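Local coordinates for putative uncharacterized protein (Actinomyces odontolyticus, PDB 3UP9) that probably binds L-methionine at the membrane as a lipoprotein of the NlpA family, and holds selenomethionine in its pocket in this crystal, at residues V6-G12 and G34-V40; N49-N53 and G76-E80; G91-H97 and L165-A171; Q118-E123 and V140-V145; Q179-I185 and W236-S240. One frame throughout, in Å; residues are numbered along the deposited sequence. Where two conformers were deposited one is given.

Interaction 1. Residues V6-G12 and G34-V40; sequences VVTLTVG and GIKLDIV
Two neighbouring parallel strands, V7-G12 and I35-V40, run at 24° to one another with axes 4.6 Å apart at closest approach. Their register is unbroken: V7 pairs with I35, T8 with K36, L9 with L37, T10 with D38, V11 with I39 and G12 with V40, CA-CA separations alternating between 4.5-4.6 and 5.1 Å. Bonding alternates as in a parallel ladder. V7 O accepts from K36 N (3.1 Å), L9 O from D38 N (2.9 Å) and V11 O from V40 N (2.9 Å), while L9 N donates to K36 O (2.9 Å) and V11 N to D38 O (3.0 Å). At the open end V7 N to G34 O is weak, at 3.5 Å; G34, with positive phi, belongs to the Schellman motif closing the preceding helix. T10 N bonds D58 OD2, T8 O takes K212 NZ, L37 N donates to N26 OD1; T10 and G12 also bond backbone of 58-61. On the face of V7, L9 and V11, L9 CB and V11 CG2 lie 4.1 and 4.2 Å from L37 CD2, L9 and L37 both m,t. The other face is more polar: T8 CG2 lies 3.5 Å from D38 OD2, and K36 extends m,t,t,t. This is the right-handed beta-alpha-beta crossover expected of a periplasmic-binding-protein lobe: I39 packs on helix 15-28, L9 and V11 on helix 213-223, and strand 59-64 flanks 7-13.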
# COMPACT_ATOMS: atom_id res chain seq x y z
N VAL A 6 12.14 27.78 -9.22
CA VAL A 6 11.28 26.58 -9.25
C VAL A 6 12.10 25.44 -8.55
O VAL A 6 13.25 25.24 -8.89
CB VAL A 6 10.87 26.21 -10.73
CG1 VAL A 6 10.30 24.80 -10.85
CG2 VAL A 6 9.87 27.20 -11.31
N VAL A 7 11.56 24.75 -7.54
CA VAL A 7 12.30 23.65 -6.87
C VAL A 7 11.88 22.30 -7.50
O VAL A 7 10.70 22.04 -7.72
CB VAL A 7 12.07 23.63 -5.32
CG1 VAL A 7 12.63 22.34 -4.66
CG2 VAL A 7 12.67 24.88 -4.69
N THR A 8 12.85 21.42 -7.78
CA THR A 8 12.54 20.13 -8.36
C THR A 8 12.56 19.14 -7.27
O THR A 8 13.49 19.19 -6.47
CB THR A 8 13.55 19.69 -9.42
OG1 THR A 8 13.31 20.46 -10.58
CG2 THR A 8 13.37 18.24 -9.77
N LEU A 9 11.61 18.20 -7.26
CA LEU A 9 11.50 17.20 -6.21
C LEU A 9 11.56 15.78 -6.76
O LEU A 9 10.71 15.43 -7.52
CB LEU A 9 10.18 17.32 -5.46
CG LEU A 9 9.86 18.46 -4.54
CD1 LEU A 9 8.43 18.26 -4.03
CD2 LEU A 9 10.80 18.45 -3.37
N THR A 10 12.54 14.97 -6.34
CA THR A 10 12.58 13.57 -6.74
C THR A 10 11.67 12.79 -5.75
O THR A 10 11.90 12.78 -4.52
CB THR A 10 14.06 13.05 -6.89
OG1 THR A 10 14.84 14.00 -7.64
CG2 THR A 10 14.13 11.71 -7.63
N VAL A 11 10.59 12.20 -6.27
CA VAL A 11 9.65 11.48 -5.46
C VAL A 11 9.52 10.04 -5.97
O VAL A 11 9.20 9.82 -7.15
CB VAL A 11 8.23 12.11 -5.51
CG1 VAL A 11 7.35 11.40 -4.49
CG2 VAL A 11 8.27 13.60 -5.24
N GLY A 12 9.77 9.07 -5.06
CA GLY A 12 9.62 7.66 -5.34
C GLY A 12 8.21 7.16 -5.07
O GLY A 12 7.59 7.55 -4.10
N GLY A 34 4.69 26.29 -8.55
CA GLY A 34 6.13 26.59 -8.62
C GLY A 34 7.06 25.42 -8.30
O GLY A 34 8.22 25.63 -7.92
N ILE A 35 6.57 24.18 -8.44
CA ILE A 35 7.42 22.97 -8.32
C ILE A 35 7.45 22.09 -9.62
O ILE A 35 6.58 22.19 -10.47
CB ILE A 35 7.07 22.08 -7.08
CG1 ILE A 35 5.69 21.43 -7.24
CG2 ILE A 35 7.19 22.87 -5.75
CD1 ILE A 35 5.25 20.62 -6.05
N LYS A 36 8.48 21.27 -9.75
CA LYS A 36 8.59 20.24 -10.77
C LYS A 36 8.75 18.88 -10.07
O LYS A 36 9.46 18.77 -9.07
CB LYS A 36 9.79 20.50 -11.71
CG LYS A 36 9.66 21.68 -12.66
CD LYS A 36 10.86 21.82 -13.58
CE LYS A 36 10.72 23.02 -14.55
NZ LYS A 36 11.89 23.16 -15.48
N LEU A 37 8.06 17.86 -10.57
CA LEU A 37 8.26 16.53 -10.03
C LEU A 37 9.12 15.63 -10.91
O LEU A 37 8.93 15.52 -12.09
CB LEU A 37 6.92 15.85 -9.74
CG LEU A 37 5.93 16.51 -8.77
CD1 LEU A 37 4.71 15.60 -8.69
CD2 LEU A 37 6.58 16.78 -7.43
N ASP A 38 10.06 14.95 -10.28
CA ASP A 38 10.85 13.88 -10.93
C ASP A 38 10.36 12.55 -10.32
O ASP A 38 10.81 12.18 -9.27
CB ASP A 38 12.35 14.06 -10.63
CG ASP A 38 13.02 15.11 -11.52
OD1 ASP A 38 12.32 15.72 -12.33
OD2 ASP A 38 14.28 15.28 -11.42
N ILE A 39 9.43 11.86 -10.99
CA ILE A 39 8.83 10.67 -10.45
C ILE A 39 9.76 9.51 -10.74
O ILE A 39 10.12 9.30 -11.88
CB ILE A 39 7.39 10.42 -10.98
CG1 ILE A 39 6.50 11.66 -10.71
CG2 ILE A 39 6.76 9.21 -10.30
CD1 ILE A 39 5.34 11.86 -11.66
N VAL A 40 10.06 8.73 -9.70
CA VAL A 40 10.83 7.47 -9.81
C VAL A 40 9.93 6.34 -9.32
O VAL A 40 9.39 6.38 -8.19
CB VAL A 40 12.16 7.53 -9.05
CG1 VAL A 40 12.90 6.21 -9.23
CG2 VAL A 40 12.97 8.73 -9.56

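Interaction 2. Residues N49-N53 and G76-E80; sequences NTALN and GYNFE. With PG4 (tetraethylene glycol), chain D.
In the lobe built around strands 7-13, 59-64 and 201-207, Y77 from the turn after helix 65-75 and F79 from the start of strand 79-81 pack their rings against the last turn of helix 46-53. Within that turn N53 N bonds N49 O at 2.8 Å. G76 leaves the preceding helix with positive phi, and Y77 (phi/psi -55/137) and N78 (-98/75) lead into F79. The nearest CA pair is N53-Y77, 7.0 Å apart. F79 (chi1 m) presents a face to L52 (t,p), whose CD2 sits 3.7 Å from the ring centroid and 10° off its normal, a CH-pi contact; N49 O meets the ring edge, 3.5 Å from F79 CZ. The Y77 ring (chi1 m) touches both N49 and N53: N53 CG is 3.5 Å from Y77 CD1, N49 CB 3.8 Å from Y77 CE2. A water joins T50 OG1 (2.8 Å) to Y77 OH (2.6 Å). Tetraethylene glycol, probably from the crystallisation liquor, donates from O1 to N53 OD1 (2.7 Å) and accepts there from N78 N (3.0 Å). N49 OD1 bonds Q63 and N60, N53 OD1 K207; F79 packs on helix 65-75 and, with L52, on strand 201-207.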
# COMPACT_ATOMS: atom_id res chain seq x y z
N ASN A 49 12.08 3.55 0.95
CA ASN A 49 12.41 4.08 2.26
C ASN A 49 13.96 4.14 2.39
O ASN A 49 14.48 5.16 2.85
CB ASN A 49 11.72 3.30 3.39
CG ASN A 49 10.35 3.88 3.80
OD1 ASN A 49 9.94 4.95 3.31
ND2 ASN A 49 9.62 3.17 4.71
N THR A 50 14.67 3.12 1.89
CA THR A 50 16.13 3.13 1.84
C THR A 50 16.63 4.33 0.99
O THR A 50 17.50 5.09 1.39
CB THR A 50 16.66 1.76 1.29
OG1 THR A 50 16.37 0.74 2.24
CG2 THR A 50 18.16 1.78 1.04
N ALA A 51 16.06 4.52 -0.18
CA ALA A 51 16.44 5.66 -1.04
C ALA A 51 16.15 6.99 -0.35
O ALA A 51 16.98 7.87 -0.45
CB ALA A 51 15.74 5.61 -2.42
N LEU A 52 14.98 7.14 0.30
CA LEU A 52 14.70 8.37 1.13
C LEU A 52 15.73 8.51 2.22
O LEU A 52 16.30 9.57 2.40
CB LEU A 52 13.29 8.38 1.74
CG LEU A 52 12.91 9.58 2.57
CD1 LEU A 52 13.13 10.83 1.70
CD2 LEU A 52 11.48 9.46 3.12
N ASN A 53 16.04 7.43 2.93
CA ASN A 53 17.04 7.49 3.99
C ASN A 53 18.43 7.89 3.53
O ASN A 53 19.09 8.68 4.22
CB ASN A 53 17.16 6.21 4.83
CG ASN A 53 17.70 6.50 6.23
OD1 ASN A 53 17.39 7.57 6.75
ND2 ASN A 53 18.45 5.57 6.85
N GLY A 76 14.74 2.77 12.74
CA GLY A 76 15.22 4.06 13.32
C GLY A 76 15.14 5.21 12.32
O GLY A 76 15.74 6.29 12.50
N TYR A 77 14.42 5.00 11.23
CA TYR A 77 14.31 6.05 10.23
C TYR A 77 13.80 7.35 10.87
O TYR A 77 12.89 7.34 11.70
CB TYR A 77 13.41 5.69 9.05
CG TYR A 77 13.88 4.56 8.13
CD1 TYR A 77 15.19 4.46 7.66
CD2 TYR A 77 12.98 3.65 7.65
CE1 TYR A 77 15.57 3.44 6.81
CE2 TYR A 77 13.35 2.64 6.80
CZ TYR A 77 14.63 2.53 6.39
OH TYR A 77 14.93 1.48 5.53
N ASN A 78 14.42 8.47 10.49
CA ASN A 78 13.93 9.79 10.91
C ASN A 78 13.06 10.43 9.81
O ASN A 78 13.47 11.39 9.16
CB ASN A 78 15.08 10.73 11.35
CG ASN A 78 14.57 12.08 11.83
OD1 ASN A 78 13.49 12.15 12.38
ND2 ASN A 78 15.33 13.11 11.65
N PHE A 79 11.83 9.92 9.66
CA PHE A 79 10.90 10.44 8.67
C PHE A 79 9.71 11.25 9.25
O PHE A 79 9.35 11.16 10.42
CB PHE A 79 10.34 9.29 7.83
CG PHE A 79 11.37 8.52 7.04
CD1 PHE A 79 12.61 9.05 6.71
CD2 PHE A 79 11.08 7.27 6.62
CE1 PHE A 79 13.52 8.31 5.98
CE2 PHE A 79 11.98 6.53 5.86
CZ PHE A 79 13.20 7.06 5.54
N GLU A 80 9.12 12.05 8.38
CA GLU A 80 7.97 12.86 8.67
C GLU A 80 6.92 12.53 7.61
O GLU A 80 7.26 12.33 6.45
CB GLU A 80 8.33 14.34 8.59
CG GLU A 80 9.58 14.77 9.29
CD GLU A 80 9.67 14.42 10.77
OE1 GLU A 80 8.66 14.47 11.49
OE2 GLU A 80 10.81 14.08 11.19
O1 PG4 D . 17.17 8.46 9.29
C1 PG4 D . 18.29 8.38 10.22
C2 PG4 D . 19.06 7.06 10.20
O2 PG4 D . 18.29 5.84 10.32
C3 PG4 D . 19.07 4.65 10.47
C4 PG4 D . 18.70 3.60 9.41
O3 PG4 D . 19.85 3.15 8.66
O HOH W 1 17.40 1.57 4.72

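Interaction 3. Residues G91-H97 and L165-A171; sequences GVFSNKH and LDDFDYA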
# COMPACT_ATOMS: atom_id res chain seq x y z
N GLY A 91 -7.21 -7.11 -0.28
CA GLY A 91 -8.06 -8.18 -0.76
C GLY A 91 -7.43 -9.56 -0.71
O GLY A 91 -6.21 -9.72 -0.70
N VAL A 92 -8.30 -10.55 -0.63
CA VAL A 92 -7.99 -11.94 -0.84
C VAL A 92 -8.35 -12.16 -2.29
O VAL A 92 -9.45 -11.78 -2.75
CB VAL A 92 -8.81 -12.88 0.07
CG1 VAL A 92 -8.45 -14.34 -0.24
CG2 VAL A 92 -8.57 -12.53 1.53
N PHE A 93 -7.38 -12.69 -3.02
CA PHE A 93 -7.51 -12.99 -4.41
C PHE A 93 -7.26 -14.45 -4.62
O PHE A 93 -6.66 -15.10 -3.79
CB PHE A 93 -6.51 -12.14 -5.21
CG PHE A 93 -6.76 -10.66 -5.10
CD1 PHE A 93 -6.23 -9.91 -4.06
CD2 PHE A 93 -7.57 -10.01 -6.02
CE1 PHE A 93 -6.47 -8.54 -3.96
CE2 PHE A 93 -7.81 -8.64 -5.93
CZ PHE A 93 -7.23 -7.90 -4.92
N SER A 94 -7.71 -14.94 -5.76
CA SER A 94 -7.49 -16.32 -6.16
C SER A 94 -7.71 -16.46 -7.67
O SER A 94 -8.52 -15.77 -8.24
CB SER A 94 -8.47 -17.22 -5.37
OG SER A 94 -8.57 -18.53 -5.83
N ASN A 95 -6.99 -17.39 -8.29
CA ASN A 95 -7.34 -17.86 -9.62
C ASN A 95 -7.97 -19.25 -9.63
O ASN A 95 -8.27 -19.76 -10.72
CB ASN A 95 -6.12 -17.87 -10.54
CG ASN A 95 -5.63 -16.49 -10.87
OD1 ASN A 95 -6.35 -15.50 -10.79
ND2 ASN A 95 -4.39 -16.41 -11.22
N LYS A 96 -8.17 -19.87 -8.45
CA LYS A 96 -8.62 -21.28 -8.36
C LYS A 96 -10.02 -21.40 -7.74
O LYS A 96 -10.70 -22.39 -7.94
CB LYS A 96 -7.57 -22.19 -7.61
CG LYS A 96 -6.19 -22.31 -8.34
CD LYS A 96 -5.03 -23.03 -7.58
CE LYS A 96 -3.63 -22.85 -8.19
NZ LYS A 96 -3.73 -22.80 -9.68
N HIS A 97 -10.44 -20.38 -7.00
CA HIS A 97 -11.70 -20.37 -6.25
C HIS A 97 -12.31 -18.97 -6.27
O HIS A 97 -11.60 -17.96 -6.46
CB HIS A 97 -11.46 -20.80 -4.79
CG HIS A 97 -10.59 -22.02 -4.62
ND1 HIS A 97 -11.04 -23.28 -4.88
CD2 HIS A 97 -9.26 -22.15 -4.22
CE1 HIS A 97 -10.02 -24.18 -4.67
NE2 HIS A 97 -8.93 -23.48 -4.27
N LEU A 165 -0.53 -16.67 -7.11
CA LEU A 165 -1.87 -17.16 -7.47
C LEU A 165 -1.86 -18.36 -8.45
O LEU A 165 -2.79 -19.16 -8.45
CB LEU A 165 -2.75 -15.99 -7.99
CG LEU A 165 -3.05 -14.79 -7.07
CD1 LEU A 165 -3.77 -13.68 -7.81
CD2 LEU A 165 -3.79 -15.20 -5.82
N ASP A 166 -0.80 -18.51 -9.26
CA ASP A 166 -0.61 -19.74 -10.08
C ASP A 166 -0.32 -20.99 -9.21
O ASP A 166 -0.63 -22.09 -9.60
CB ASP A 166 0.54 -19.57 -11.09
CG ASP A 166 0.38 -18.36 -11.99
OD1 ASP A 166 -0.75 -17.83 -12.10
OD2 ASP A 166 1.40 -17.94 -12.60
N ASP A 167 0.25 -20.82 -8.02
CA ASP A 167 0.70 -21.92 -7.18
C ASP A 167 -0.21 -22.26 -6.02
O ASP A 167 -0.34 -23.41 -5.64
CB ASP A 167 2.06 -21.54 -6.61
CG ASP A 167 3.03 -21.15 -7.70
OD1 ASP A 167 3.16 -21.96 -8.65
OD2 ASP A 167 3.60 -20.05 -7.61
N PHE A 168 -0.80 -21.24 -5.42
CA PHE A 168 -1.54 -21.36 -4.18
C PHE A 168 -3.08 -21.17 -4.42
O PHE A 168 -3.54 -20.53 -5.36
CB PHE A 168 -1.01 -20.32 -3.15
CG PHE A 168 0.50 -20.37 -2.90
CD1 PHE A 168 1.18 -21.58 -2.80
CD2 PHE A 168 1.21 -19.20 -2.70
CE1 PHE A 168 2.56 -21.61 -2.56
CE2 PHE A 168 2.58 -19.21 -2.45
CZ PHE A 168 3.27 -20.42 -2.38
N ASP A 169 -3.87 -21.68 -3.49
CA ASP A 169 -5.33 -21.57 -3.54
C ASP A 169 -5.82 -20.09 -3.46
O ASP A 169 -6.77 -19.71 -4.14
CB ASP A 169 -5.93 -22.44 -2.42
CG ASP A 169 -5.73 -23.96 -2.66
OD1 ASP A 169 -6.41 -24.50 -3.57
OD2 ASP A 169 -4.96 -24.61 -1.92
N TYR A 170 -5.14 -19.29 -2.65
CA TYR A 170 -5.48 -17.88 -2.44
C TYR A 170 -4.21 -17.14 -2.19
O TYR A 170 -3.21 -17.74 -1.84
CB TYR A 170 -6.39 -17.67 -1.18
CG TYR A 170 -7.63 -18.51 -1.20
CD1 TYR A 170 -7.59 -19.83 -0.77
CD2 TYR A 170 -8.79 -18.04 -1.69
CE1 TYR A 170 -8.70 -20.64 -0.84
CE2 TYR A 170 -9.91 -18.83 -1.75
CZ TYR A 170 -9.88 -20.14 -1.33
OH TYR A 170 -11.02 -20.96 -1.36
N ALA A 171 -4.26 -15.81 -2.32
CA ALA A 171 -3.15 -14.97 -1.79
C ALA A 171 -3.74 -13.67 -1.28
O ALA A 171 -4.72 -13.20 -1.86
CB ALA A 171 -2.11 -14.71 -2.88
O HOH W 2 -5.06 -18.92 -6.90
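Most unusual is the work done by S94 OG: it donates to D169 O (2.7 Å) while accepting from K96 N (3.0 Å) and H97 N (2.9 Å), an ST turn and ST motif just past strand 91-93. Within the two segments there is one antiparallel hydrogen-bonded pair, F93 with A171, F93 N to A171 O and A171 N to F93 O both 2.9 Å; G91 continues the pairing with I173. H97 NE2 donates to D169 OD1 (2.8 Å), and its ring lies near parallel to that of Y170 but slid aside, centroids 5.1 Å apart; Y170 OH bonds S99 O. K96 NZ reaches D166 O (3.2 Å); a water accepts from N95 N (2.8 Å) and lies 2.8 Å from L165 O and 2.7 Å from F168 O. L165 CD1 packs 4.1 Å from F93 CB. D169 OD2 bonds T108 N, so this carboxylate ties the loop after strand 91-93 to strand 107-112; beyond the last bridge, side-chain hydrogen bonds rather than backbone pairing join the loops.

Interaction 4. Residues Q118-E123 and V140-V145; sequences QSRALE and VNINTV. With MSE (selenomethionine), chain B.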
# COMPACT_ATOMS: atom_id res chain seq x y z
N GLN A 118 1.83 -8.26 6.66
CA GLN A 118 1.46 -9.61 7.08
C GLN A 118 0.47 -9.51 8.25
O GLN A 118 -0.57 -10.20 8.31
CB GLN A 118 2.69 -10.43 7.49
CG GLN A 118 2.32 -11.83 7.88
CD GLN A 118 3.48 -12.75 8.07
OE1 GLN A 118 3.60 -13.39 9.14
NE2 GLN A 118 4.32 -12.89 7.02
N SER A 119 0.78 -8.63 9.16
CA SER A 119 -0.12 -8.40 10.27
C SER A 119 -1.52 -7.94 9.78
O SER A 119 -2.55 -8.49 10.20
CB SER A 119 0.49 -7.41 11.26
OG SER A 119 -0.47 -7.22 12.25
N ARG A 120 -1.54 -7.01 8.83
CA ARG A 120 -2.81 -6.52 8.31
C ARG A 120 -3.64 -7.62 7.55
O ARG A 120 -4.87 -7.68 7.69
CB ARG A 120 -2.52 -5.30 7.45
CG ARG A 120 -3.69 -4.78 6.65
CD ARG A 120 -3.20 -3.63 5.79
NE ARG A 120 -4.22 -2.96 4.99
CZ ARG A 120 -3.91 -2.16 3.97
NH1 ARG A 120 -2.65 -1.90 3.69
NH2 ARG A 120 -4.85 -1.56 3.29
N ALA A 121 -2.95 -8.47 6.78
CA ALA A 121 -3.53 -9.61 6.05
C ALA A 121 -4.10 -10.66 7.02
O ALA A 121 -5.20 -11.19 6.81
CB ALA A 121 -2.46 -10.24 5.13
N LEU A 122 -3.32 -10.95 8.08
CA LEU A 122 -3.78 -11.79 9.20
C LEU A 122 -5.06 -11.27 9.85
O LEU A 122 -5.97 -12.06 10.06
CB LEU A 122 -2.65 -12.08 10.22
CG LEU A 122 -1.58 -13.06 9.63
CD1 LEU A 122 -0.38 -13.17 10.56
CD2 LEU A 122 -2.18 -14.43 9.28
N GLU A 123 -5.17 -9.97 10.10
CA GLU A 123 -6.43 -9.38 10.64
C GLU A 123 -7.62 -9.63 9.68
O GLU A 123 -8.74 -9.93 10.10
CB GLU A 123 -6.33 -7.86 10.81
CG GLU A 123 -5.11 -7.29 11.50
CD GLU A 123 -5.06 -7.57 12.97
OE1 GLU A 123 -6.02 -8.22 13.46
OE2 GLU A 123 -4.06 -7.14 13.63
N VAL A 140 1.74 -9.75 15.82
CA VAL A 140 0.88 -10.61 14.96
C VAL A 140 1.54 -11.08 13.63
O VAL A 140 1.73 -10.29 12.68
CB VAL A 140 -0.48 -9.92 14.62
CG1 VAL A 140 -1.39 -10.83 13.80
CG2 VAL A 140 -1.18 -9.45 15.89
N ASN A 141 1.83 -12.38 13.58
CA ASN A 141 2.51 -12.99 12.43
C ASN A 141 2.10 -14.48 12.21
O ASN A 141 1.42 -15.07 13.04
CB ASN A 141 4.03 -12.80 12.57
CG ASN A 141 4.66 -13.60 13.72
OD1 ASN A 141 4.44 -14.81 13.88
ND2 ASN A 141 5.47 -12.91 14.51
N ILE A 142 2.50 -15.08 11.08
CA ILE A 142 2.09 -16.46 10.79
C ILE A 142 2.41 -17.49 11.88
O ILE A 142 1.66 -18.47 12.00
CB ILE A 142 2.54 -16.98 9.39
CG1 ILE A 142 4.08 -17.04 9.21
CG2 ILE A 142 1.84 -16.18 8.31
CD1 ILE A 142 4.54 -17.63 7.87
N ASN A 143 3.48 -17.26 12.68
CA ASN A 143 3.81 -18.13 13.84
C ASN A 143 3.08 -17.82 15.15
O ASN A 143 3.18 -18.63 16.06
CB ASN A 143 5.32 -18.13 14.16
CG ASN A 143 6.18 -18.34 12.94
OD1 ASN A 143 5.98 -19.28 12.15
ND2 ASN A 143 7.14 -17.44 12.75
N THR A 144 2.39 -16.68 15.29
CA THR A 144 1.70 -16.36 16.57
C THR A 144 0.17 -16.42 16.51
O THR A 144 -0.47 -16.35 17.54
CB THR A 144 2.19 -15.02 17.21
OG1 THR A 144 1.59 -13.90 16.54
CG2 THR A 144 3.72 -14.89 17.16
N VAL A 145 -0.42 -16.55 15.32
CA VAL A 145 -1.89 -16.69 15.18
C VAL A 145 -2.26 -18.19 15.27
O VAL A 145 -1.36 -19.04 15.20
CB VAL A 145 -2.40 -16.03 13.89
CG1 VAL A 145 -2.03 -14.56 13.94
CG2 VAL A 145 -1.84 -16.71 12.64
N MSE B . -0.08 0.80 -1.33
CA MSE B . -0.08 -0.15 -0.20
C MSE B . -1.38 -0.15 0.58
O MSE B . -2.04 0.91 0.70
OXT MSE B . -1.73 -1.24 1.07
CB MSE B . 1.04 0.18 0.76
CG MSE B . 1.21 -0.84 1.92
SE MSE B . 2.64 -0.30 3.07
CE MSE B . 4.20 -0.13 1.83
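One hydrogen bond joins the segments: I142 N donates to Q118 OE1 at 2.8 Å, with Q118 stretched out from the helix (chi1 and chi2 both t). The other end of that amide, NE2, is held by I112 O and E155. Apolar contacts centre on L122, whose CB lies 4.0 Å from V140 CG1 and whose CD1 lies 4.0 Å from V145 CG1 and 4.4 Å from I142 CG2. Where the backbones come closest, S119 and V140 have CA atoms 5.3 Å apart, and S119 CB rests 3.4 Å from V140 O. Within the loop, V145 N to N141 O (3.3 Å) and T144 N to N141 O (2.9 Å) make a compact turn. R120 points away from the loop to the ligand, its NH1 donating to the OXT of selenomethionine at 2.9 Å; its NE forms a salt bridge with E193. Helix 115-127 is thus two-sided: L122 and the neutral amide of Q118 hold the loop before strand 146-147, while charge on R120 meets the ligand carboxylate.

Interaction 5. Residues Q179-I185 and W236-S240; sequences QEGGKTI and WSDGS
Helix 175-180 ends in a Schellman motif with G182 at positive phi, G182 N bonding Q179 O at 3.2 Å; the chain then extends through K183 and T184, N-cap of helix 185-188. In the other segment, W236 leaves helix 226-235 and S237-S240 form a turn with G239 at positive phi. The closest CA pair is I185 and S240, 5.1 Å apart. D238 (chi1 p) makes an Asx turn, its OD1 accepting from S240 N (2.8 Å) and S240 OG (2.7 Å). S240 OG (chi1 m) in turn accepts from I185 N at 3.0 Å. Q179, folded m,m, receives W236 NE1 on its OE1 at 2.8 Å; S16 OG of helix 15-28, on which W236 packs, shares that oxygen. A water accepts from Q179 NE2 (2.8 Å) and donates to D238 OD2 (2.7 Å). T184 OG1 caps G187 N. Thus the helix following strand 170-173 of the five-stranded sheet meets the loop before strand 242-243 of the other sheet, and S240 satisfies a first-turn amide of helix 185-188.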
# COMPACT_ATOMS: atom_id res chain seq x y z
N GLN A 179 -3.02 -4.00 -8.62
CA GLN A 179 -3.07 -3.08 -9.75
C GLN A 179 -2.08 -3.50 -10.83
O GLN A 179 -2.45 -3.60 -11.99
CB GLN A 179 -2.79 -1.65 -9.32
CG GLN A 179 -3.88 -0.93 -8.51
CD GLN A 179 -4.95 -0.29 -9.37
OE1 GLN A 179 -4.67 0.66 -10.11
NE2 GLN A 179 -6.16 -0.85 -9.32
N GLU A 180 -0.82 -3.73 -10.44
CA GLU A 180 0.20 -4.21 -11.34
C GLU A 180 -0.27 -5.47 -12.04
O GLU A 180 -0.03 -5.60 -13.20
CB GLU A 180 1.51 -4.51 -10.62
CG GLU A 180 2.44 -3.33 -10.39
CD GLU A 180 2.72 -2.60 -11.67
OE1 GLU A 180 3.35 -3.19 -12.59
OE2 GLU A 180 2.23 -1.45 -11.76
N GLY A 181 -0.96 -6.38 -11.34
CA GLY A 181 -1.44 -7.64 -11.92
C GLY A 181 -2.73 -7.65 -12.74
O GLY A 181 -3.25 -8.73 -13.07
N GLY A 182 -3.25 -6.46 -13.07
CA GLY A 182 -4.48 -6.34 -13.84
C GLY A 182 -5.72 -6.67 -13.01
O GLY A 182 -6.75 -7.00 -13.52
N LYS A 183 -5.61 -6.59 -11.71
CA LYS A 183 -6.73 -6.97 -10.86
C LYS A 183 -7.40 -5.74 -10.21
O LYS A 183 -6.79 -4.70 -10.06
CB LYS A 183 -6.23 -7.98 -9.84
CG LYS A 183 -5.64 -9.19 -10.55
CD LYS A 183 -5.38 -10.35 -9.61
CE LYS A 183 -4.86 -11.54 -10.39
NZ LYS A 183 -5.37 -11.50 -11.77
N THR A 184 -8.67 -5.85 -9.88
CA THR A 184 -9.37 -4.79 -9.19
C THR A 184 -10.16 -5.39 -8.01
O THR A 184 -10.38 -6.57 -7.94
CB THR A 184 -10.31 -4.07 -10.19
OG1 THR A 184 -11.42 -4.94 -10.46
CG2 THR A 184 -9.59 -3.64 -11.53
N ILE A 185 -10.60 -4.56 -7.07
CA ILE A 185 -11.43 -5.00 -5.96
C ILE A 185 -12.78 -5.47 -6.46
O ILE A 185 -13.22 -6.56 -6.18
CB ILE A 185 -11.54 -3.90 -4.87
CG1 ILE A 185 -10.24 -3.89 -4.05
CG2 ILE A 185 -12.76 -4.10 -3.95
CD1 ILE A 185 -9.98 -5.12 -3.18
N TRP A 236 -10.39 5.53 -10.62
CA TRP A 236 -10.77 4.29 -9.92
C TRP A 236 -12.16 4.39 -9.40
O TRP A 236 -12.38 5.02 -8.39
CB TRP A 236 -9.84 4.06 -8.74
CG TRP A 236 -8.43 3.79 -9.19
CD1 TRP A 236 -7.89 2.58 -9.63
CD2 TRP A 236 -7.31 4.77 -9.26
NE1 TRP A 236 -6.59 2.76 -9.99
CE2 TRP A 236 -6.19 4.04 -9.81
CE3 TRP A 236 -7.16 6.16 -8.97
CZ2 TRP A 236 -4.95 4.66 -10.03
CZ3 TRP A 236 -5.92 6.78 -9.22
CH2 TRP A 236 -4.84 6.05 -9.72
N SER A 237 -13.12 3.79 -10.09
CA SER A 237 -14.50 3.66 -9.54
C SER A 237 -14.80 2.20 -9.27
O SER A 237 -15.90 1.87 -9.10
CB SER A 237 -15.52 4.19 -10.54
OG SER A 237 -15.15 3.81 -11.85
N ASP A 238 -13.78 1.34 -9.25
CA ASP A 238 -13.89 -0.12 -9.06
C ASP A 238 -13.59 -0.48 -7.63
O ASP A 238 -13.23 -1.62 -7.37
CB ASP A 238 -12.85 -0.85 -9.93
CG ASP A 238 -11.36 -0.35 -9.68
OD1 ASP A 238 -11.04 0.24 -8.62
OD2 ASP A 238 -10.50 -0.55 -10.56
N GLY A 239 -13.66 0.52 -6.74
CA GLY A 239 -13.38 0.35 -5.30
C GLY A 239 -11.95 0.08 -4.86
O GLY A 239 -11.72 -0.14 -3.66
N SER A 240 -10.97 0.10 -5.78
CA SER A 240 -9.57 -0.27 -5.43
C SER A 240 -8.74 0.83 -4.77
O SER A 240 -7.74 0.56 -4.06
CB SER A 240 -8.79 -0.79 -6.66
OG SER A 240 -9.57 -1.71 -7.38
O HOH W 3 -7.94 -0.29 -11.35

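How the interactions relate
From the N terminus, interaction 1 pairs the first two strands of one sheet, closing a loop that is mostly helix. Interaction 2 follows in series and reaches the same sheet, its centre 18 Å from that of interaction 1. Interaction 3 then closes a long loop in the five-stranded sheet, and interaction 4 falls wholly within that loop. Interaction 5 opens just after, where strand 170-173 leads into helix 175-180, and brings the loop near the C terminus back. Interactions 3 and 5 touch, L165 CD1 lying 3.5 Å from K183 CE. No two contacts cross; interactions 1 and 3, 38 Å apart between centres, lie on opposite sides of the chain's centre.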